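Local structure of catalase (Exiguobacterium oxidotolerans, 2J2M) at residues 159-168 with 446-455. The protein catalyses the breakdown of hydrogen peroxide to water and oxygen at a haem iron, as a tetrameric catalase. Residues are numbered along the deposited sequence; the frame is centred on the assembly and turned at random.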
loop_
_atom_site.group_PDB
_atom_site.type_symbol
_atom_site.label_atom_id
_atom_site.label_comp_id
_atom_site.label_asym_id
_atom_site.label_seq_id
_atom_site.Cartn_x
_atom_site.Cartn_y
_atom_site.Cartn_z
ATOM N N ASP A 159 5.870 15.732 -26.023
ATOM C CA ASP A 159 6.593 15.982 -27.270
ATOM C C ASP A 159 5.816 15.368 -28.424
ATOM O O ASP A 159 5.664 14.159 -28.478
ATOM C CB ASP A 159 8.043 15.459 -27.190
ATOM C CG ASP A 159 8.828 15.639 -28.503
ATOM O OD1 ASP A 159 10.031 15.263 -28.522
ATOM O OD2 ASP A 159 8.269 16.149 -29.517
ATOM N N PRO A 160 5.305 16.218 -29.338
ATOM C CA PRO A 160 4.567 15.787 -30.509
ATOM C C PRO A 160 5.354 14.834 -31.389
ATOM O O PRO A 160 4.770 13.995 -32.068
ATOM C CB PRO A 160 4.291 17.109 -31.254
ATOM C CG PRO A 160 4.247 18.138 -30.162
ATOM C CD PRO A 160 5.403 17.699 -29.281
ATOM N N ASP A 161 6.671 14.966 -31.399
ATOM C CA ASP A 161 7.498 14.026 -32.152
ATOM C C ASP A 161 7.216 12.591 -31.702
ATOM O O ASP A 161 7.258 11.661 -32.518
ATOM C CB ASP A 161 8.978 14.359 -31.980
ATOM C CG ASP A 161 9.863 13.511 -32.847
ATOM O OD1 ASP A 161 9.996 13.821 -34.053
ATOM O OD2 ASP A 161 10.429 12.526 -32.316
ATOM N N ARG A 162 6.912 12.425 -30.411
ATOM C CA ARG A 162 6.643 11.113 -29.834
ATOM C C ARG A 162 5.214 10.582 -30.139
ATOM O O ARG A 162 5.052 9.450 -30.592
ATOM C CB ARG A 162 6.928 11.127 -28.326
ATOM C CG ARG A 162 8.329 11.647 -27.933
ATOM C CD ARG A 162 8.590 11.600 -26.417
ATOM N NE ARG A 162 8.696 10.210 -25.942
ATOM C CZ ARG A 162 7.699 9.527 -25.370
ATOM N NH1 ARG A 162 6.507 10.097 -25.174
ATOM N NH2 ARG A 162 7.898 8.272 -24.983
ATOM N N TYR A 163 4.189 11.407 -29.907
ATOM C CA TYR A 163 2.819 10.991 -30.164
ATOM C C TYR A 163 2.390 10.914 -31.640
ATOM O O TYR A 163 1.620 10.024 -32.015
ATOM C CB TYR A 163 1.798 11.745 -29.287
ATOM C CG TYR A 163 1.640 13.258 -29.434
ATOM C CD1 TYR A 163 1.047 13.812 -30.566
ATOM C CD2 TYR A 163 1.965 14.116 -28.387
ATOM C CE1 TYR A 163 0.825 15.192 -30.677
ATOM C CE2 TYR A 163 1.744 15.509 -28.486
ATOM C CZ TYR A 163 1.168 16.029 -29.633
ATOM O OH TYR A 163 0.954 17.385 -29.776
ATOM N N TRP A 164 2.890 11.827 -32.466
ATOM C CA TRP A 164 2.706 11.722 -33.915
ATOM C C TRP A 164 3.343 10.460 -34.509
ATOM O O TRP A 164 2.814 9.929 -35.485
ATOM C CB TRP A 164 3.193 12.974 -34.628
ATOM C CG TRP A 164 2.169 14.063 -34.612
ATOM C CD1 TRP A 164 2.202 15.225 -33.881
ATOM C CD2 TRP A 164 0.946 14.077 -35.338
ATOM N NE1 TRP A 164 1.064 15.954 -34.112
ATOM C CE2 TRP A 164 0.275 15.268 -35.002
ATOM C CE3 TRP A 164 0.352 13.199 -36.256
ATOM C CZ2 TRP A 164 -0.958 15.609 -35.562
ATOM C CZ3 TRP A 164 -0.877 13.531 -36.799
ATOM C CH2 TRP A 164 -1.518 14.724 -36.447
ATOM N N ASP A 165 4.448 9.986 -33.901
ATOM C CA ASP A 165 5.055 8.688 -34.226
ATOM C C ASP A 165 4.030 7.560 -34.047
ATOM O O ASP A 165 3.678 6.871 -35.011
ATOM C CB ASP A 165 6.305 8.403 -33.356
ATOM C CG ASP A 165 7.150 7.205 -33.865
ATOM O OD1 ASP A 165 7.043 6.845 -35.066
ATOM O OD2 ASP A 165 7.945 6.636 -33.079
ATOM N N PHE A 166 3.574 7.365 -32.807
ATOM C CA PHE A 166 2.540 6.374 -32.512
ATOM C C PHE A 166 1.317 6.512 -33.417
ATOM O O PHE A 166 0.867 5.531 -34.007
ATOM C CB PHE A 166 2.094 6.420 -31.042
ATOM C CG PHE A 166 0.986 5.469 -30.745
ATOM C CD1 PHE A 166 -0.338 5.855 -30.924
ATOM C CD2 PHE A 166 1.263 4.139 -30.395
ATOM C CE1 PHE A 166 -1.398 4.946 -30.702
ATOM C CE2 PHE A 166 0.216 3.228 -30.165
ATOM C CZ PHE A 166 -1.119 3.636 -30.327
ATOM N N MET A 167 0.793 7.733 -33.523
ATOM C CA MET A 167 -0.460 7.995 -34.255
ATOM C C MET A 167 -0.393 7.709 -35.761
ATOM O O MET A 167 -1.300 7.090 -36.318
ATOM C CB MET A 167 -0.919 9.427 -34.026
ATOM C CG MET A 167 -1.316 9.746 -32.600
ATOM S SD MET A 167 -2.625 8.692 -31.949
ATOM C CE MET A 167 -2.802 9.470 -30.332
ATOM N N THR A 168 0.681 8.157 -36.411
ATOM C CA THR A 168 0.871 7.913 -37.860
ATOM C C THR A 168 0.958 6.425 -38.156
ATOM O O THR A 168 0.446 5.960 -39.187
ATOM C CB THR A 168 2.135 8.622 -38.440
ATOM O OG1 THR A 168 3.311 8.276 -37.681
ATOM C CG2 THR A 168 1.949 10.116 -38.451
ATOM N N ASP A 446 1.283 21.874 -34.831
ATOM C CA ASP A 446 1.692 20.659 -34.149
ATOM C C ASP A 446 2.716 19.857 -34.957
ATOM O O ASP A 446 3.694 19.313 -34.397
ATOM C CB ASP A 446 0.473 19.793 -33.834
ATOM C CG ASP A 446 0.518 19.229 -32.428
ATOM O OD1 ASP A 446 0.760 18.021 -32.256
ATOM O OD2 ASP A 446 0.354 20.015 -31.484
ATOM N N LEU A 447 2.506 19.781 -36.275
ATOM C CA LEU A 447 3.435 19.012 -37.116
ATOM C C LEU A 447 4.767 19.717 -37.330
ATOM O O LEU A 447 5.768 19.065 -37.608
ATOM C CB LEU A 447 2.784 18.557 -38.429
ATOM C CG LEU A 447 1.675 17.507 -38.226
ATOM C CD1 LEU A 447 0.617 17.547 -39.361
ATOM C CD2 LEU A 447 2.254 16.104 -38.029
ATOM N N GLN A 448 4.785 21.038 -37.168
ATOM C CA GLN A 448 6.032 21.823 -37.217
ATOM C C GLN A 448 6.981 21.429 -36.091
ATOM O O GLN A 448 8.182 21.708 -36.174
ATOM C CB GLN A 448 5.756 23.333 -37.158
ATOM C CG GLN A 448 5.576 23.972 -38.531
ATOM C CD GLN A 448 4.912 25.349 -38.496
ATOM O OE1 GLN A 448 4.594 25.894 -37.419
ATOM N NE2 GLN A 448 4.689 25.919 -39.683
ATOM N N GLN A 449 6.434 20.781 -35.051
ATOM C CA GLN A 449 7.207 20.352 -33.882
ATOM C C GLN A 449 7.734 18.914 -33.968
ATOM O O GLN A 449 8.502 18.491 -33.099
ATOM C CB GLN A 449 6.369 20.513 -32.612
ATOM C CG GLN A 449 6.111 21.941 -32.196
ATOM C CD GLN A 449 5.070 22.023 -31.083
ATOM O OE1 GLN A 449 5.365 21.791 -29.889
ATOM N NE2 GLN A 449 3.838 22.351 -31.468
ATOM N N VAL A 450 7.306 18.167 -34.989
ATOM C CA VAL A 450 7.826 16.823 -35.269
ATOM C C VAL A 450 9.222 16.959 -35.913
ATOM O O VAL A 450 9.434 17.854 -36.732
ATOM C CB VAL A 450 6.842 15.957 -36.161
ATOM C CG1 VAL A 450 7.421 14.561 -36.455
ATOM C CG2 VAL A 450 5.463 15.802 -35.500
ATOM N N ARG A 451 10.166 16.095 -35.531
ATOM C CA ARG A 451 11.582 16.262 -35.913
ATOM C C ARG A 451 12.053 15.124 -36.821
ATOM O O ARG A 451 13.234 15.019 -37.150
ATOM C CB ARG A 451 12.488 16.380 -34.664
ATOM C CG ARG A 451 12.122 17.560 -33.728
ATOM C CD ARG A 451 13.021 17.665 -32.462
ATOM N NE ARG A 451 12.993 16.457 -31.623
ATOM C CZ ARG A 451 12.058 16.184 -30.708
ATOM N NH1 ARG A 451 11.060 17.034 -30.493
ATOM N NH2 ARG A 451 12.128 15.061 -29.993
ATOM N N HIS A 452 11.117 14.267 -37.211
ATOM C CA HIS A 452 11.417 13.148 -38.072
ATOM C C HIS A 452 10.555 13.285 -39.305
ATOM O O HIS A 452 9.325 13.219 -39.226
ATOM C CB HIS A 452 11.152 11.826 -37.350
ATOM C CG HIS A 452 12.198 11.471 -36.337
ATOM N ND1 HIS A 452 12.236 12.031 -35.075
ATOM C CD2 HIS A 452 13.244 10.612 -36.399
ATOM C CE1 HIS A 452 13.262 11.533 -34.406
ATOM N NE2 HIS A 452 13.892 10.672 -35.188
ATOM N N GLU A 453 11.217 13.485 -40.447
ATOM C CA GLU A 453 10.536 13.721 -41.721
ATOM C C GLU A 453 9.524 12.619 -42.109
ATOM O O GLU A 453 8.390 12.922 -42.487
ATOM C CB GLU A 453 11.555 13.942 -42.849
ATOM C CG GLU A 453 10.941 14.606 -44.087
ATOM C CD GLU A 453 11.885 14.643 -45.313
ATOM O OE1 GLU A 453 13.104 14.312 -45.160
ATOM O OE2 GLU A 453 11.384 15.004 -46.426
ATOM N N ASN A 454 9.929 11.357 -42.003
ATOM C CA ASN A 454 9.036 10.247 -42.350
ATOM C C ASN A 454 7.677 10.295 -41.609
ATOM O O ASN A 454 6.624 10.014 -42.200
ATOM C CB ASN A 454 9.733 8.906 -42.130
ATOM C CG ASN A 454 8.995 7.755 -42.787
ATOM O OD1 ASN A 454 8.294 6.986 -42.112
ATOM N ND2 ASN A 454 9.136 7.628 -44.113
ATOM N N THR A 455 7.708 10.676 -40.331
ATOM C CA THR A 455 6.486 10.843 -39.541
ATOM C C THR A 455 5.588 11.948 -40.108
ATOM O O THR A 455 4.383 11.740 -40.272
ATOM C CB THR A 455 6.811 11.102 -38.052
ATOM O OG1 THR A 455 7.516 9.977 -37.531
ATOM C CG2 THR A 455 5.532 11.332 -37.230
HETATM O O HOH W 1 6.054 7.721 -37.398
#
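D446 OD1 accepts two hydrogen bonds from the helix that starts at P160: one from Y163 OH (2.6 Å) at its syn lone pair, one from W164 NE1 (2.8 Å) at its anti lone pair. The Y163 ring lies nearly coplanar with the carboxylate, whereas the indole plane is turned 59° from it. Over the indole's six-membered ring, L447 CD2 makes a CH-pi contact, 3.7 Å from the ring centroid, and V450 CG2 packs against W164 CD1 and CB.

At the N-terminus of the same helix two more carboxylates collect donors. D159 caps it, OD2 receiving D161 N from above the carboxylate plane. With chi1 at 177°, opposite the backbone nitrogen, the D159 side chain extends to R451, whose NH1 and NH2 both grip OD1 end-on; the shorter bond is NH2 to OD1, 2.6 Å. With an alanine in place of D159, R451 would probably be left without its carboxylate mate and D161 N without its cap. D161 CB covers one guanidinium face, while D161 OD1 takes R451 N (2.7 Å) on its anti side and, by its syn lone pair, H452 ND1 in a nearly straight bond (169°). D161 OD2 forms a salt bridge with R387 of the second subunit.

Further along, water 1 donates to D165 OD1 and T168 OG1 and also bonds T455 OG1 (2.7 Å), while T455 CG2 packs on W164 O. D165 OD2 accepts from Y383 OH and R387 N of the second subunit, and that R387 is also the main outside polar partner of T455.

The contact thus joins the catalase region to the helical C-terminal region through largely buried carboxylates, OD1 of D159, D161 and D446 each accepting from two donors; the cationic R451 and the helix N-terminus would be expected to favour ionised D159 and D161.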